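Local coordinates for protein phosphohistidine phosphatase SixA (Escherichia coli, PDB 1UJC) that removes phosphate from phosphohistidine in the HPt domain of the ArcB sensor, acting within a multistep His-Asp phosphorelay, at residues M1-G9 / A101-V112; I45-F53 / L69-T80. All blocks are in the same frame, centred on the assembly; numbering follows the deposited sequence.

Contact 1 of 2, residues M1-G9 / A101-V112; sequences MQVFIMRHG and ASVLVISHLPLV. With WO4 (tungstate(VI)ion), chain C.
Met1 to His8 pair in parallel with Ala101 to Ser107, a ladder of seven backbone hydrogen bonds from Gln2 N to His8 N, which meets Ser107 O at 3.0 Å. These are the two central strands of the mixed sheet, and in their middle Val, Ile, Leu, Phe and Met suit the two buried faces. Leu104 CD1 lies 3.8 Å from Phe4 CB on one face; on the other, Ile5 CG2 meets Val112 CG1 where helix 111-119 begins.

At the C-terminal ends of the strands the contact opens into an anion pocket. Arg7 leaves the backbone with CG opposite its own N (chi1 177°) and stays extended, carrying its head out to the tungstate. CB leads to CG, 3.9 Å from tungstate O1; CD runs beside Leu109 CG; NE gives its hydrogen to O1 at 3.1 Å. Leu109 CD1 packs tightly over one face of the guanidinium, nearest CZ and NH2, offset toward the rim, while NH1 makes a weak bond to Phe128 O. Leu109 contributes twice, since its backbone N also donates to O1, nearly straight at 171°.

His8 has CG wedged between its backbone N and carbonyl carbon (chi1 69°), letting ND1 donate to Gly9 O at 2.7 Å. That bond fixes the ring's rotation and presents NE2 to the tungsten, 2.5 Å away. His108 stands obliquely to this ring, its ND1 donating in the ring plane to O2 at 2.8 Å and its NE2 held by Ser51; Arg55 also binds the anion.

The Arg-His-Gly sequence belongs to the histidine phosphatase superfamily, and a bond from NE2 to tungsten, with N-H donors on O1 and O2, is consistent with His8 as the nucleophile, as in relatives.

Contact 2 of 2, residues I45-F53 / L69-T80; sequences IERVLVSPF and LPSSAEVLPELT
Glu74 OE2 receives Arg47 NE at 2.7 Å in an almost straight bond (177°), on the syn side though 26° out of the carboxylate plane; a water that accepts from Val48 N lies 2.9 Å from OE2, within bonding reach. The pair bridges the parallel strands 47-50 and 74-75 of a beta-alpha-beta unit connected by helix 54-66. Arg47 grips side-on: NH2 reaches OE1 at 2.9 Å from above the carboxylate plane, and Tyr91 OH also bonds OE1. Bends at chi2 and chi3 fold the arginine back, while NH1 pairs with Glu98. A leucine in place of Arg47 would probably leave the carboxylates of Glu74 and Glu98 without this shared positive partner, with Glu74 held less firmly, by Tyr91 and the water.

Glu74 N and O bond to Val48 O and Val50 N, and Leu76 N to Val50 O, a short ladder. Apolar side chains pack beside the salt bridge and on the other face: Val50 CG1 lies alongside Val75 CG2, Leu49 CD2 crosses Leu76 CD1 at 3.8 Å, and Pro70 CD packs against Val48 CG2. Leu79, in the 3-10 turn, sets CD1 3.8 Å from Leu49 CB.

Ser51 OG, also hydrogen-bonded to His108 NE2, accepts from Phe53 N, an ST turn leading into Phe53, the N-cap of helix 54-66. Thr80 CG2 sits over the face of the Phe53 ring, 3.8 Å from its CE1.

Contact 1 and contact 2, whose centres lie 9 Å apart, share one sheet: strand 102-107 lies between strand 2-7 and strand 47-50, and strand 74-75 forms one edge. Contact 2 acts as second shell to the tungstate pocket. Ser51 OG lies 2.7 Å from His108 NE2, a probable hydrogen bond that would fix the ring whose other nitrogen faces the anion, and Ser107 OG is 2.5 Å from Leu79 O, probably bonded too. Phe53 meets the His108 ring with planes at about 75°, its side chain about 6 Å from the tungstate. Leu111 CD2 packs 3.2 Å from Glu78 O, joining the start of helix 111-119 to the 3-10 turn.

Contact 1 of 2, residues M1-G9 / A101-V112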
loop_
_atom_site.group_PDB
_atom_site.type_symbol
_atom_site.label_atom_id
_atom_site.label_comp_id
_atom_site.label_asym_id
_atom_site.label_seq_id
_atom_site.Cartn_x
_atom_site.Cartn_y
_atom_site.Cartn_z
ATOM N N MET A 1 9.022 -5.408 11.657
ATOM C CA MET A 1 9.044 -4.560 10.432
ATOM C C MET A 1 7.709 -3.866 10.223
ATOM O O MET A 1 6.656 -4.496 10.291
ATOM C CB MET A 1 9.376 -5.411 9.202
ATOM C CG MET A 1 9.398 -4.632 7.890
ATOM S SD MET A 1 9.912 -5.628 6.455
ATOM C CE MET A 1 8.343 -6.453 6.011
ATOM N N GLN A 2 7.761 -2.563 9.974
ATOM C CA GLN A 2 6.554 -1.779 9.749
ATOM C C GLN A 2 6.098 -1.924 8.306
ATOM O O GLN A 2 6.859 -1.679 7.377
ATOM C CB GLN A 2 6.807 -0.300 10.044
ATOM C CG GLN A 2 7.001 0.044 11.514
ATOM C CD GLN A 2 5.864 -0.450 12.388
ATOM O OE1 GLN A 2 5.884 -1.582 12.869
ATOM N NE2 GLN A 2 4.855 0.394 12.585
ATOM N N VAL A 3 4.853 -2.337 8.119
ATOM C CA VAL A 3 4.318 -2.489 6.779
ATOM C C VAL A 3 3.161 -1.525 6.611
ATOM O O VAL A 3 2.241 -1.509 7.424
ATOM C CB VAL A 3 3.818 -3.927 6.529
ATOM C CG1 VAL A 3 3.293 -4.051 5.109
ATOM C CG2 VAL A 3 4.950 -4.916 6.767
ATOM N N PHE A 4 3.222 -0.703 5.572
ATOM C CA PHE A 4 2.154 0.248 5.306
ATOM C C PHE A 4 1.451 -0.157 4.024
ATOM O O PHE A 4 2.003 -0.026 2.933
ATOM C CB PHE A 4 2.707 1.666 5.176
ATOM C CG PHE A 4 3.407 2.154 6.411
ATOM C CD1 PHE A 4 4.778 1.998 6.556
ATOM C CD2 PHE A 4 2.687 2.755 7.438
ATOM C CE1 PHE A 4 5.426 2.435 7.707
ATOM C CE2 PHE A 4 3.328 3.197 8.596
ATOM C CZ PHE A 4 4.698 3.036 8.730
ATOM N N ILE A 5 0.228 -0.651 4.169
ATOM C CA ILE A 5 -0.566 -1.106 3.038
ATOM C C ILE A 5 -1.480 0.007 2.557
ATOM O O ILE A 5 -2.299 0.529 3.318
ATOM C CB ILE A 5 -1.401 -2.333 3.440
ATOM C CG1 ILE A 5 -0.466 -3.418 3.992
ATOM C CG2 ILE A 5 -2.192 -2.843 2.245
ATOM C CD1 ILE A 5 -1.162 -4.623 4.560
ATOM N N MET A 6 -1.347 0.365 1.286
ATOM C CA MET A 6 -2.144 1.442 0.726
ATOM C C MET A 6 -2.941 1.070 -0.518
ATOM O O MET A 6 -2.461 0.355 -1.395
ATOM C CB MET A 6 -1.229 2.632 0.422
ATOM C CG MET A 6 -1.902 3.831 -0.221
ATOM S SD MET A 6 -0.721 5.189 -0.410
ATOM C CE MET A 6 -1.838 6.630 -0.427
ATOM N N ARG A 7 -4.176 1.553 -0.576
ATOM C CA ARG A 7 -5.029 1.314 -1.732
ATOM C C ARG A 7 -4.771 2.477 -2.684
ATOM O O ARG A 7 -4.696 3.629 -2.260
ATOM C CB ARG A 7 -6.507 1.305 -1.330
ATOM C CG ARG A 7 -7.450 1.124 -2.504
ATOM C CD ARG A 7 -8.898 1.179 -2.057
ATOM N NE ARG A 7 -9.810 0.976 -3.175
ATOM C CZ ARG A 7 -11.114 1.227 -3.132
ATOM N NH1 ARG A 7 -11.667 1.695 -2.020
ATOM N NH2 ARG A 7 -11.865 1.016 -4.204
ATOM N N HIS A 8 -4.618 2.172 -3.966
ATOM C CA HIS A 8 -4.368 3.198 -4.964
ATOM C C HIS A 8 -5.431 4.292 -4.833
ATOM O O HIS A 8 -6.506 4.059 -4.280
ATOM C CB HIS A 8 -4.426 2.578 -6.357
ATOM C CG HIS A 8 -5.800 2.150 -6.758
ATOM N ND1 HIS A 8 -6.784 3.051 -7.100
ATOM C CD2 HIS A 8 -6.372 0.924 -6.824
ATOM C CE1 HIS A 8 -7.904 2.400 -7.357
ATOM N NE2 HIS A 8 -7.679 1.107 -7.196
ATOM N N GLY A 9 -5.123 5.480 -5.344
ATOM C CA GLY A 9 -6.056 6.591 -5.264
ATOM C C GLY A 9 -7.193 6.516 -6.268
ATOM O O GLY A 9 -7.187 5.675 -7.164
ATOM N N ALA A 101 13.450 -2.501 7.629
ATOM C CA ALA A 101 12.736 -1.852 8.726
ATOM C C ALA A 101 11.316 -1.398 8.400
ATOM O O ALA A 101 10.460 -1.365 9.282
ATOM C CB ALA A 101 13.550 -0.662 9.248
ATOM N N SER A 102 11.060 -1.050 7.143
ATOM C CA SER A 102 9.734 -0.586 6.756
ATOM C C SER A 102 9.480 -0.721 5.264
ATOM O O SER A 102 10.390 -0.551 4.446
ATOM C CB SER A 102 9.558 0.872 7.168
ATOM O OG SER A 102 10.571 1.672 6.589
ATOM N N VAL A 103 8.230 -1.010 4.917
ATOM C CA VAL A 103 7.834 -1.184 3.527
ATOM C C VAL A 103 6.473 -0.559 3.267
ATOM O O VAL A 103 5.563 -0.674 4.088
ATOM C CB VAL A 103 7.736 -2.688 3.152
ATOM C CG1 VAL A 103 7.367 -2.837 1.684
ATOM C CG2 VAL A 103 9.046 -3.395 3.451
ATOM N N LEU A 104 6.345 0.110 2.124
ATOM C CA LEU A 104 5.081 0.718 1.720
ATOM C C LEU A 104 4.562 -0.123 0.559
ATOM O O LEU A 104 5.253 -0.285 -0.449
ATOM C CB LEU A 104 5.281 2.166 1.264
ATOM C CG LEU A 104 4.074 2.836 0.591
ATOM C CD1 LEU A 104 2.851 2.769 1.496
ATOM C CD2 LEU A 104 4.412 4.278 0.261
ATOM N N VAL A 105 3.359 -0.671 0.720
ATOM C CA VAL A 105 2.733 -1.519 -0.298
ATOM C C VAL A 105 1.523 -0.811 -0.900
ATOM O O VAL A 105 0.573 -0.486 -0.192
ATOM C CB VAL A 105 2.252 -2.862 0.312
ATOM C CG1 VAL A 105 1.657 -3.753 -0.778
ATOM C CG2 VAL A 105 3.406 -3.564 1.009
ATOM N N ILE A 106 1.559 -0.570 -2.207
ATOM C CA ILE A 106 0.457 0.102 -2.888
ATOM C C ILE A 106 -0.242 -0.926 -3.763
ATOM O O ILE A 106 0.372 -1.505 -4.660
ATOM C CB ILE A 106 0.972 1.279 -3.742
ATOM C CG1 ILE A 106 1.609 2.334 -2.834
ATOM C CG2 ILE A 106 -0.171 1.894 -4.521
ATOM C CD1 ILE A 106 2.188 3.526 -3.581
ATOM N N SER A 107 -1.530 -1.147 -3.506
ATOM C CA SER A 107 -2.275 -2.155 -4.247
ATOM C C SER A 107 -3.736 -1.812 -4.526
ATOM O O SER A 107 -4.091 -0.649 -4.710
ATOM C CB SER A 107 -2.188 -3.485 -3.493
ATOM O OG SER A 107 -2.678 -4.562 -4.266
ATOM N N HIS A 108 -4.581 -2.842 -4.559
ATOM C CA HIS A 108 -5.995 -2.656 -4.846
ATOM C C HIS A 108 -6.893 -3.536 -3.992
ATOM O O HIS A 108 -6.427 -4.412 -3.257
ATOM C CB HIS A 108 -6.317 -3.018 -6.303
ATOM C CG HIS A 108 -5.244 -2.673 -7.288
ATOM N ND1 HIS A 108 -5.467 -1.838 -8.362
ATOM C CD2 HIS A 108 -3.962 -3.093 -7.399
ATOM C CE1 HIS A 108 -4.368 -1.759 -9.090
ATOM N NE2 HIS A 108 -3.440 -2.511 -8.528
ATOM N N LEU A 109 -8.193 -3.275 -4.102
ATOM C CA LEU A 109 -9.194 -4.091 -3.431
ATOM C C LEU A 109 -9.260 -5.250 -4.420
ATOM O O LEU A 109 -9.049 -5.053 -5.615
ATOM C CB LEU A 109 -10.562 -3.408 -3.412
ATOM C CG LEU A 109 -10.825 -2.100 -2.668
ATOM C CD1 LEU A 109 -12.243 -1.642 -2.990
ATOM C CD2 LEU A 109 -10.648 -2.295 -1.180
ATOM N N PRO A 110 -9.563 -6.463 -3.949
ATOM C CA PRO A 110 -9.843 -6.806 -2.555
ATOM C C PRO A 110 -8.576 -7.255 -1.833
ATOM O O PRO A 110 -8.600 -7.522 -0.626
ATOM C CB PRO A 110 -10.847 -7.935 -2.699
ATOM C CG PRO A 110 -10.271 -8.700 -3.853
ATOM C CD PRO A 110 -9.853 -7.606 -4.834
ATOM N N LEU A 111 -7.476 -7.325 -2.580
ATOM C CA LEU A 111 -6.194 -7.765 -2.036
ATOM C C LEU A 111 -5.747 -7.067 -0.750
ATOM O O LEU A 111 -5.335 -7.728 0.199
ATOM C CB LEU A 111 -5.098 -7.628 -3.099
ATOM C CG LEU A 111 -3.667 -7.994 -2.685
ATOM C CD1 LEU A 111 -3.658 -9.264 -1.862
ATOM C CD2 LEU A 111 -2.812 -8.151 -3.933
ATOM N N VAL A 112 -5.835 -5.742 -0.713
ATOM C CA VAL A 112 -5.404 -4.995 0.466
ATOM C C VAL A 112 -6.110 -5.445 1.738
ATOM O O VAL A 112 -5.483 -5.568 2.791
ATOM C CB VAL A 112 -5.596 -3.473 0.268
ATOM C CG1 VAL A 112 -4.679 -2.983 -0.842
ATOM C CG2 VAL A 112 -7.046 -3.165 -0.064
HETATM W W WO4 C . -9.453 -0.629 -7.222
HETATM O O1 WO4 C . -8.938 -0.776 -5.574
HETATM O O2 WO4 C . -8.156 -1.070 -8.286
HETATM O O3 WO4 C . -10.107 0.939 -7.538
HETATM O O4 WO4 C . -10.729 -1.764 -7.501
#

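Contact 2 of 2, residues I45-F53 / L69-T80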
loop_
_atom_site.group_PDB
_atom_site.type_symbol
_atom_site.label_atom_id
_atom_site.label_comp_id
_atom_site.label_asym_id
_atom_site.label_seq_id
_atom_site.Cartn_x
_atom_site.Cartn_y
_atom_site.Cartn_z
ATOM N N ILE A 45 10.270 5.297 4.826
ATOM C CA ILE A 45 10.053 4.100 4.020
ATOM C C ILE A 45 11.350 3.592 3.418
ATOM O O ILE A 45 12.001 4.292 2.648
ATOM C CB ILE A 45 9.050 4.371 2.880
ATOM C CG1 ILE A 45 7.743 4.930 3.455
ATOM C CG2 ILE A 45 8.784 3.095 2.104
ATOM C CD1 ILE A 45 7.031 3.994 4.401
ATOM N N GLU A 46 11.712 2.362 3.771
ATOM C CA GLU A 46 12.944 1.746 3.284
ATOM C C GLU A 46 12.755 1.018 1.960
ATOM O O GLU A 46 13.642 1.024 1.105
ATOM C CB GLU A 46 13.491 0.757 4.322
ATOM C CG GLU A 46 14.869 0.184 3.970
ATOM C CD GLU A 46 15.368 -0.845 4.975
ATOM O OE1 GLU A 46 15.263 -0.596 6.192
ATOM O OE2 GLU A 46 15.878 -1.901 4.543
ATOM N N ARG A 47 11.600 0.382 1.794
ATOM C CA ARG A 47 11.315 -0.360 0.573
ATOM C C ARG A 47 9.897 -0.102 0.076
ATOM O O ARG A 47 8.991 0.185 0.864
ATOM C CB ARG A 47 11.508 -1.860 0.824
ATOM C CG ARG A 47 12.951 -2.258 1.112
ATOM C CD ARG A 47 13.781 -2.252 -0.166
ATOM N NE ARG A 47 13.560 -3.453 -0.965
ATOM C CZ ARG A 47 14.038 -4.657 -0.657
ATOM N NH1 ARG A 47 14.770 -4.823 0.440
ATOM N NH2 ARG A 47 13.793 -5.695 -1.450
ATOM N N VAL A 48 9.710 -0.218 -1.235
ATOM C CA VAL A 48 8.407 0.002 -1.841
ATOM C C VAL A 48 8.019 -1.121 -2.798
ATOM O O VAL A 48 8.789 -1.494 -3.684
ATOM C CB VAL A 48 8.383 1.338 -2.601
ATOM C CG1 VAL A 48 7.041 1.533 -3.280
ATOM C CG2 VAL A 48 8.672 2.474 -1.638
ATOM N N LEU A 49 6.814 -1.653 -2.604
ATOM C CA LEU A 49 6.280 -2.725 -3.435
ATOM C C LEU A 49 5.008 -2.165 -4.060
ATOM O O LEU A 49 4.144 -1.648 -3.352
ATOM C CB LEU A 49 5.952 -3.949 -2.576
ATOM C CG LEU A 49 7.069 -4.431 -1.644
ATOM C CD1 LEU A 49 6.581 -5.620 -0.822
ATOM C CD2 LEU A 49 8.290 -4.817 -2.464
ATOM N N VAL A 50 4.890 -2.259 -5.378
ATOM C CA VAL A 50 3.722 -1.710 -6.057
ATOM C C VAL A 50 3.133 -2.620 -7.132
ATOM O O VAL A 50 3.841 -3.411 -7.751
ATOM C CB VAL A 50 4.075 -0.345 -6.704
ATOM C CG1 VAL A 50 5.154 -0.537 -7.765
ATOM C CG2 VAL A 50 2.828 0.300 -7.301
ATOM N N SER A 51 1.825 -2.499 -7.334
ATOM C CA SER A 51 1.120 -3.264 -8.350
ATOM C C SER A 51 1.552 -2.753 -9.721
ATOM O O SER A 51 1.892 -1.583 -9.873
ATOM C CB SER A 51 -0.388 -3.074 -8.197
ATOM O OG SER A 51 -1.061 -3.443 -9.385
ATOM N N PRO A 52 1.547 -3.631 -10.735
ATOM C CA PRO A 52 1.933 -3.290 -12.111
ATOM C C PRO A 52 0.913 -2.385 -12.806
ATOM O O PRO A 52 1.202 -1.804 -13.848
ATOM C CB PRO A 52 2.022 -4.654 -12.797
ATOM C CG PRO A 52 2.306 -5.597 -11.670
ATOM C CD PRO A 52 1.387 -5.086 -10.592
ATOM N N PHE A 53 -0.283 -2.279 -12.231
ATOM C CA PHE A 53 -1.334 -1.455 -12.822
ATOM C C PHE A 53 -1.074 0.040 -12.678
ATOM O O PHE A 53 -0.673 0.520 -11.612
ATOM C CB PHE A 53 -2.695 -1.811 -12.216
ATOM C CG PHE A 53 -3.219 -3.160 -12.641
ATOM C CD1 PHE A 53 -2.480 -3.980 -13.495
ATOM C CD2 PHE A 53 -4.449 -3.616 -12.181
ATOM C CE1 PHE A 53 -2.959 -5.234 -13.878
ATOM C CE2 PHE A 53 -4.934 -4.866 -12.560
ATOM C CZ PHE A 53 -4.191 -5.676 -13.407
ATOM N N LEU A 69 11.028 8.703 -0.726
ATOM C CA LEU A 69 10.936 7.272 -0.998
ATOM C C LEU A 69 12.203 6.744 -1.655
ATOM O O LEU A 69 12.989 7.510 -2.212
ATOM C CB LEU A 69 9.737 6.975 -1.907
ATOM C CG LEU A 69 8.343 7.149 -1.301
ATOM C CD1 LEU A 69 7.270 6.826 -2.337
ATOM C CD2 LEU A 69 8.207 6.235 -0.104
ATOM N N PRO A 70 12.418 5.417 -1.596
ATOM C CA PRO A 70 13.606 4.806 -2.202
ATOM C C PRO A 70 13.663 5.147 -3.682
ATOM O O PRO A 70 12.629 5.349 -4.323
ATOM C CB PRO A 70 13.388 3.313 -1.970
ATOM C CG PRO A 70 12.590 3.282 -0.720
ATOM C CD PRO A 70 11.590 4.394 -0.936
ATOM N N SER A 71 14.874 5.211 -4.223
ATOM C CA SER A 71 15.048 5.529 -5.630
ATOM C C SER A 71 14.336 4.484 -6.463
ATOM O O SER A 71 13.667 4.801 -7.450
ATOM C CB SER A 71 16.533 5.555 -5.990
ATOM O OG SER A 71 16.698 5.861 -7.360
ATOM N N SER A 72 14.468 3.228 -6.055
ATOM C CA SER A 72 13.829 2.147 -6.780
ATOM C C SER A 72 12.542 1.688 -6.103
ATOM O O SER A 72 12.229 2.079 -4.973
ATOM C CB SER A 72 14.790 0.965 -6.923
ATOM O OG SER A 72 15.965 1.361 -7.606
ATOM N N ALA A 73 11.795 0.867 -6.826
ATOM C CA ALA A 73 10.547 0.308 -6.344
ATOM C C ALA A 73 10.469 -1.063 -6.986
ATOM O O ALA A 73 11.014 -1.277 -8.065
ATOM C CB ALA A 73 9.377 1.169 -6.784
ATOM N N GLU A 74 9.809 -1.993 -6.316
ATOM C CA GLU A 74 9.680 -3.338 -6.834
ATOM C C GLU A 74 8.252 -3.544 -7.303
ATOM O O GLU A 74 7.314 -3.500 -6.506
ATOM C CB GLU A 74 10.050 -4.339 -5.739
ATOM C CG GLU A 74 11.498 -4.207 -5.312
ATOM C CD GLU A 74 11.697 -4.328 -3.815
ATOM O OE1 GLU A 74 11.503 -5.436 -3.265
ATOM O OE2 GLU A 74 12.049 -3.303 -3.190
ATOM N N VAL A 75 8.100 -3.741 -8.607
ATOM C CA VAL A 75 6.796 -3.958 -9.211
ATOM C C VAL A 75 6.497 -5.443 -9.079
ATOM O O VAL A 75 7.176 -6.272 -9.688
ATOM C CB VAL A 75 6.804 -3.555 -10.700
ATOM C CG1 VAL A 75 5.422 -3.774 -11.306
ATOM C CG2 VAL A 75 7.211 -2.089 -10.833
ATOM N N LEU A 76 5.489 -5.763 -8.274
ATOM C CA LEU A 76 5.105 -7.147 -8.016
ATOM C C LEU A 76 3.813 -7.550 -8.709
ATOM O O LEU A 76 2.778 -6.914 -8.523
ATOM C CB LEU A 76 4.946 -7.374 -6.502
ATOM C CG LEU A 76 6.182 -7.512 -5.608
ATOM C CD1 LEU A 76 7.068 -6.291 -5.735
ATOM C CD2 LEU A 76 5.730 -7.697 -4.153
ATOM N N PRO A 77 3.855 -8.624 -9.516
ATOM C CA PRO A 77 2.655 -9.085 -10.220
ATOM C C PRO A 77 1.571 -9.576 -9.263
ATOM O O PRO A 77 0.389 -9.551 -9.596
ATOM C CB PRO A 77 3.179 -10.215 -11.101
ATOM C CG PRO A 77 4.605 -9.812 -11.368
ATOM C CD PRO A 77 5.050 -9.339 -9.996
ATOM N N GLU A 78 1.972 -10.024 -8.076
ATOM C CA GLU A 78 1.004 -10.533 -7.109
ATOM C C GLU A 78 0.282 -9.440 -6.331
ATOM O O GLU A 78 -0.477 -9.737 -5.415
ATOM C CB GLU A 78 1.680 -11.504 -6.138
ATOM C CG GLU A 78 2.259 -12.734 -6.812
ATOM C CD GLU A 78 1.210 -13.549 -7.558
ATOM O OE1 GLU A 78 1.609 -14.466 -8.310
ATOM O OE2 GLU A 78 -0.004 -13.283 -7.395
ATOM N N LEU A 79 0.520 -8.184 -6.702
ATOM C CA LEU A 79 -0.130 -7.051 -6.044
ATOM C C LEU A 79 -1.332 -6.556 -6.843
ATOM O O LEU A 79 -1.999 -5.596 -6.455
ATOM C CB LEU A 79 0.869 -5.906 -5.827
ATOM C CG LEU A 79 1.870 -6.156 -4.696
ATOM C CD1 LEU A 79 2.862 -5.009 -4.587
ATOM C CD2 LEU A 79 1.104 -6.327 -3.394
ATOM N N THR A 80 -1.600 -7.211 -7.967
ATOM C CA THR A 80 -2.743 -6.854 -8.799
ATOM C C THR A 80 -3.987 -7.257 -8.008
ATOM O O THR A 80 -3.889 -7.988 -7.027
ATOM C CB THR A 80 -2.726 -7.618 -10.139
ATOM O OG1 THR A 80 -2.659 -9.026 -9.889
ATOM C CG2 THR A 80 -1.537 -7.192 -10.984
HETATM O O HOH W 1 11.985 -0.474 -2.818
#